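Side-chain contacts in DNA repair and recombination protein radB (Thermococcus kodakarensis, PDB 2CVH), which probably takes part in DNA repair and homologous recombination as a RecA-like, DNA-binding protein with very weak ATPase activity: residues A[10-15]-A[205-210]; A[49-54]-A[96-101]. All coordinates share one frame; numbering follows the deposited sequence.

Interaction 1: A[10-15]-A[205-210]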
loop_
_atom_site.group_PDB
_atom_site.type_symbol
_atom_site.label_atom_id
_atom_site.label_comp_id
_atom_site.label_asym_id
_atom_site.label_seq_id
_atom_site.Cartn_x
_atom_site.Cartn_y
_atom_site.Cartn_z
ATOM N N ASP A 10 13.004 -4.178 -4.619
ATOM C CA ASP A 10 13.385 -3.127 -5.551
ATOM C C ASP A 10 13.748 -3.724 -6.892
ATOM O O ASP A 10 13.463 -3.117 -7.912
ATOM C CB ASP A 10 14.566 -2.294 -5.017
ATOM C CG ASP A 10 14.153 -1.308 -3.921
ATOM O OD1 ASP A 10 12.940 -1.173 -3.640
ATOM O OD2 ASP A 10 15.051 -0.693 -3.312
ATOM N N SER A 11 14.424 -4.878 -6.880
ATOM C CA SER A 11 14.802 -5.598 -8.104
ATOM C C SER A 11 13.522 -6.012 -8.823
ATOM O O SER A 11 13.366 -5.773 -10.017
ATOM C CB SER A 11 15.614 -6.863 -7.784
ATOM O OG SER A 11 16.889 -6.531 -7.287
ATOM N N LEU A 12 12.619 -6.657 -8.095
ATOM C CA LEU A 12 11.339 -7.067 -8.644
ATOM C C LEU A 12 10.569 -5.870 -9.272
ATOM O O LEU A 12 9.991 -5.973 -10.360
ATOM C CB LEU A 12 10.487 -7.666 -7.534
ATOM C CG LEU A 12 9.108 -8.160 -7.973
ATOM C CD1 LEU A 12 9.294 -9.302 -8.913
ATOM C CD2 LEU A 12 8.224 -8.551 -6.791
ATOM N N LEU A 13 10.565 -4.741 -8.571
ATOM C CA LEU A 13 9.839 -3.554 -9.003
ATOM C C LEU A 13 10.557 -2.578 -9.936
ATOM O O LEU A 13 10.006 -1.524 -10.243
ATOM C CB LEU A 13 9.338 -2.786 -7.767
ATOM C CG LEU A 13 8.253 -3.411 -6.912
ATOM C CD1 LEU A 13 8.164 -2.678 -5.587
ATOM C CD2 LEU A 13 6.924 -3.392 -7.678
ATOM N N GLY A 14 11.780 -2.875 -10.350
ATOM C CA GLY A 14 12.471 -1.946 -11.210
ATOM C C GLY A 14 13.024 -0.751 -10.445
ATOM O O GLY A 14 13.397 0.247 -11.060
ATOM N N GLY A 15 13.051 -0.829 -9.116
ATOM C CA GLY A 15 13.616 0.238 -8.307
ATOM C C GLY A 15 12.835 0.679 -7.083
ATOM O O GLY A 15 13.368 1.333 -6.189
ATOM N N LEU A 205 7.050 -12.668 -11.549
ATOM C CA LEU A 205 8.299 -12.747 -10.790
ATOM C C LEU A 205 8.066 -12.542 -9.272
ATOM O O LEU A 205 7.027 -12.023 -8.863
ATOM C CB LEU A 205 9.355 -11.794 -11.348
ATOM C CG LEU A 205 10.311 -12.317 -12.427
ATOM C CD1 LEU A 205 9.546 -13.054 -13.517
ATOM C CD2 LEU A 205 11.111 -11.163 -13.023
ATOM N N MET A 206 9.033 -12.971 -8.458
ATOM C CA MET A 206 8.932 -12.938 -6.997
ATOM C C MET A 206 10.158 -12.374 -6.320
ATOM O O MET A 206 11.241 -12.395 -6.881
ATOM C CB MET A 206 8.820 -14.359 -6.442
ATOM C CG MET A 206 7.821 -15.223 -7.139
ATOM S SD MET A 206 8.147 -16.951 -6.805
ATOM C CE MET A 206 6.497 -17.367 -6.454
ATOM N N ALA A 207 9.984 -12.022 -5.044
ATOM C CA ALA A 207 11.051 -11.483 -4.204
ATOM C C ALA A 207 10.763 -12.000 -2.805
ATOM O O ALA A 207 9.642 -11.880 -2.298
ATOM C CB ALA A 207 11.026 -9.955 -4.205
ATOM N N TYR A 208 11.755 -12.647 -2.214
ATOM C CA TYR A 208 11.627 -13.174 -0.858
ATOM C C TYR A 208 12.091 -12.089 0.135
ATOM O O TYR A 208 13.022 -11.311 -0.152
ATOM C CB TYR A 208 12.502 -14.431 -0.701
ATOM C CG TYR A 208 11.984 -15.608 -1.494
ATOM C CD1 TYR A 208 10.877 -16.335 -1.048
ATOM C CD2 TYR A 208 12.550 -15.945 -2.733
ATOM C CE1 TYR A 208 10.333 -17.366 -1.828
ATOM C CE2 TYR A 208 12.013 -16.981 -3.520
ATOM C CZ TYR A 208 10.908 -17.679 -3.060
ATOM O OH TYR A 208 10.358 -18.682 -3.826
ATOM N N PHE A 209 11.437 -12.006 1.283
ATOM C CA PHE A 209 11.855 -11.035 2.277
ATOM C C PHE A 209 11.437 -11.562 3.644
ATOM O O PHE A 209 10.747 -12.580 3.725
ATOM C CB PHE A 209 11.244 -9.640 1.961
ATOM C CG PHE A 209 9.724 -9.573 2.082
ATOM C CD1 PHE A 209 8.898 -9.932 1.007
ATOM C CD2 PHE A 209 9.123 -9.097 3.250
ATOM C CE1 PHE A 209 7.512 -9.811 1.100
ATOM C CE2 PHE A 209 7.730 -8.974 3.345
ATOM C CZ PHE A 209 6.928 -9.333 2.263
ATOM N N ARG A 210 11.878 -10.900 4.711
ATOM C CA ARG A 210 11.481 -11.304 6.065
ATOM C C ARG A 210 11.090 -10.092 6.905
ATOM O O ARG A 210 11.604 -9.002 6.718
ATOM C CB ARG A 210 12.585 -12.125 6.773
ATOM C CG ARG A 210 13.909 -11.453 6.798
ATOM C CD ARG A 210 15.006 -12.324 7.362
ATOM N NE ARG A 210 16.316 -11.752 7.040
ATOM C CZ ARG A 210 17.097 -11.100 7.900
ATOM N NH1 ARG A 210 16.716 -10.922 9.160
ATOM N NH2 ARG A 210 18.279 -10.653 7.506
#
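L12, in the last turn of helix 7-12, lies against L205, M206 and A207, touching all three with a single side chain. Its CB already lies near the strand, 4.1 Å from CB of A207, the residue whose CA is nearest to that of L12. CG stands anti to the backbone N (chi1 -179°), and from there the two methyls part company. CD2 stays with the alanine, at 4.1 Å from A207 CB, so that this one methyl group is met by both the root and one branch of the leucine. CD1 reaches the preceding residues of the strand segment: it comes to 3.5 Å from L205 CB, a little closer than usual van der Waals distance, and to 3.7 Å from the backbone N of M206. The leucine therefore rests partly on the peptide link between L205 and M206 and not on side chains alone. The side chain of L205 crosses that of L12 at a slant, meeting it with its CB, while the side chain of M206 starts out in the opposite direction, away from the helix.

No hydrogen bond joins the two segments; the contact is apolar. The turn that follows L12 is a Schellman motif, with G14 at positive phi (77°) and G15 N bonded to D10 O at 2.6 Å. The main-chain O of L12 is taken up by R201 NE. L12 also touches L180 and L195, and A207 also meets S8 and L9, so helix 7-12 packs across strand 178-184, where the parallel part of the sheet gives way to the antiparallel part, and the antiparallel strands 190-197 and 206-212.

Interaction 2: A[49-54]-A[96-101]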
loop_
_atom_site.group_PDB
_atom_site.type_symbol
_atom_site.label_atom_id
_atom_site.label_comp_id
_atom_site.label_asym_id
_atom_site.label_seq_id
_atom_site.Cartn_x
_atom_site.Cartn_y
_atom_site.Cartn_z
ATOM N N ALA A 49 1.111 10.815 3.315
ATOM C CA ALA A 49 -0.300 10.961 3.673
ATOM C C ALA A 49 -0.715 9.520 3.895
ATOM O O ALA A 49 -0.605 8.705 2.987
ATOM C CB ALA A 49 -1.104 11.579 2.519
ATOM N N TYR A 50 -1.196 9.199 5.084
ATOM C CA TYR A 50 -1.553 7.837 5.382
ATOM C C TYR A 50 -3.001 7.767 5.833
ATOM O O TYR A 50 -3.359 8.232 6.907
ATOM C CB TYR A 50 -0.576 7.299 6.446
ATOM C CG TYR A 50 -0.478 5.788 6.530
ATOM C CD1 TYR A 50 -1.588 5.015 6.929
ATOM C CD2 TYR A 50 0.723 5.127 6.229
ATOM C CE1 TYR A 50 -1.511 3.614 7.022
ATOM C CE2 TYR A 50 0.817 3.727 6.323
ATOM C CZ TYR A 50 -0.309 2.976 6.716
ATOM O OH TYR A 50 -0.250 1.592 6.769
ATOM N N VAL A 51 -3.854 7.246 4.964
ATOM C CA VAL A 51 -5.275 7.111 5.264
ATOM C C VAL A 51 -5.434 5.732 5.875
ATOM O O VAL A 51 -5.380 4.713 5.176
ATOM C CB VAL A 51 -6.134 7.257 3.989
ATOM C CG1 VAL A 51 -7.601 7.129 4.333
ATOM C CG2 VAL A 51 -5.851 8.616 3.326
ATOM N N ASP A 52 -5.563 5.709 7.195
ATOM C CA ASP A 52 -5.667 4.467 7.921
ATOM C C ASP A 52 -7.054 4.184 8.399
ATOM O O ASP A 52 -7.425 4.550 9.509
ATOM C CB ASP A 52 -4.706 4.463 9.101
ATOM C CG ASP A 52 -4.504 3.074 9.683
ATOM O OD1 ASP A 52 -4.909 2.061 9.061
ATOM O OD2 ASP A 52 -3.923 2.985 10.769
ATOM N N THR A 53 -7.799 3.468 7.580
ATOM C CA THR A 53 -9.164 3.114 7.904
ATOM C C THR A 53 -9.198 1.827 8.713
ATOM O O THR A 53 -10.123 1.599 9.475
ATOM C CB THR A 53 -9.977 2.931 6.609
ATOM O OG1 THR A 53 -9.521 3.876 5.631
ATOM C CG2 THR A 53 -11.452 3.194 6.858
ATOM N N GLU A 54 -8.153 1.020 8.567
ATOM C CA GLU A 54 -8.044 -0.282 9.225
ATOM C C GLU A 54 -7.252 -0.294 10.550
ATOM O O GLU A 54 -7.120 -1.337 11.194
ATOM C CB GLU A 54 -7.430 -1.285 8.223
ATOM C CG GLU A 54 -7.580 -2.773 8.576
ATOM C CD GLU A 54 -6.251 -3.533 8.536
ATOM O OE1 GLU A 54 -5.778 -3.966 9.613
ATOM O OE2 GLU A 54 -5.674 -3.693 7.435
ATOM N N GLY A 96 -10.992 12.820 -0.771
ATOM C CA GLY A 96 -11.318 14.061 -1.439
ATOM C C GLY A 96 -10.466 15.171 -0.853
ATOM O O GLY A 96 -9.839 15.936 -1.594
ATOM N N SER A 97 -10.375 15.216 0.477
ATOM C CA SER A 97 -9.588 16.246 1.154
ATOM C C SER A 97 -8.128 16.193 0.700
ATOM O O SER A 97 -7.479 17.233 0.477
ATOM C CB SER A 97 -9.677 16.087 2.685
ATOM O OG SER A 97 -8.851 15.039 3.195
ATOM N N LEU A 98 -7.633 14.968 0.528
ATOM C CA LEU A 98 -6.258 14.729 0.114
ATOM C C LEU A 98 -5.848 15.519 -1.109
ATOM O O LEU A 98 -4.661 15.815 -1.297
ATOM C CB LEU A 98 -6.029 13.239 -0.134
ATOM C CG LEU A 98 -5.892 12.349 1.101
ATOM C CD1 LEU A 98 -5.447 10.968 0.660
ATOM C CD2 LEU A 98 -4.871 12.948 2.067
ATOM N N LYS A 99 -6.837 15.883 -1.920
ATOM C CA LYS A 99 -6.586 16.642 -3.135
ATOM C C LYS A 99 -5.815 17.918 -2.811
ATOM O O LYS A 99 -4.817 18.223 -3.472
ATOM C CB LYS A 99 -7.903 16.964 -3.839
ATOM C CG LYS A 99 -7.818 16.951 -5.363
ATOM C CD LYS A 99 -9.210 17.021 -6.023
ATOM C CE LYS A 99 -10.070 15.803 -5.695
ATOM N NZ LYS A 99 -11.471 15.946 -6.165
ATOM N N LYS A 100 -6.220 18.613 -1.747
ATOM C CA LYS A 100 -5.543 19.846 -1.368
ATOM C C LYS A 100 -4.519 19.722 -0.230
ATOM O O LYS A 100 -3.667 20.602 -0.063
ATOM C CB LYS A 100 -6.566 20.944 -1.069
ATOM C CG LYS A 100 -6.007 22.385 -1.160
ATOM C CD LYS A 100 -5.580 22.793 -2.592
ATOM C CE LYS A 100 -4.112 22.476 -2.883
ATOM N NZ LYS A 100 -3.723 22.839 -4.277
ATOM N N THR A 101 -4.615 18.657 0.565
ATOM C CA THR A 101 -3.667 18.423 1.654
ATOM C C THR A 101 -2.304 18.026 1.076
ATOM O O THR A 101 -1.247 18.464 1.546
ATOM C CB THR A 101 -4.128 17.259 2.553
ATOM O OG1 THR A 101 -5.496 17.456 2.936
ATOM C CG2 THR A 101 -3.236 17.141 3.804
#
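L98 of helix 90-101 reaches strand 47-52 with both of its methyls, each meeting a different residue. CD1 comes to 3.6 Å from CG2 of V51, and CD2 lies 4.0 Å from CB of A49. The two partners alternate along the strand and start toward the helix, whereas Y50 between them starts away from it, so the leucine fork spans one two-residue step. In V51, CG1 takes the place anti to the backbone N (chi1 -179°), leaving CG2 beside that N as the branch that meets the leucine; the two side chains cross at an angle.

Further out, F83 of the neighbouring strand 80-83 and I141 of helix 128-145 also touch L98, while P85 and V111 pack on V51 and F106 on A49. Main-chain bonds from A49 to L108 and V110, and from Y50 to I81 and F83, hold the strand between its two neighbours. On the helix, S97 O accepts both K100 N and T101 N, at 2.9 Å and 3.2 Å.

All three touching residues are buried, and only carbon meets carbon between them: the helix is held on the sheet here by dispersion and the hydrophobic effect, without directional bonds.

Both contacts pack a helix on the same mixed sheet, but in different regions of it. Interaction 2 involves strand 47-52, in the parallel part that carries the P-loop NTPase core, next to the outermost strand 80-83; interaction 1 involves strand 206-212, in the antiparallel extension, next to the opposite outermost strand 215-218. Their centres are 27 Å apart, on opposite sides of the chain's centre, and their nearest atoms about 14 Å. Interaction 1 joins parts near the two chain termini, and 49-54 and 96-101 fall between them in sequence, not in space. The side chain of V51 is about 12 Å from that of T34, in the predicted ATP site, whereas interaction 1 lies away from it.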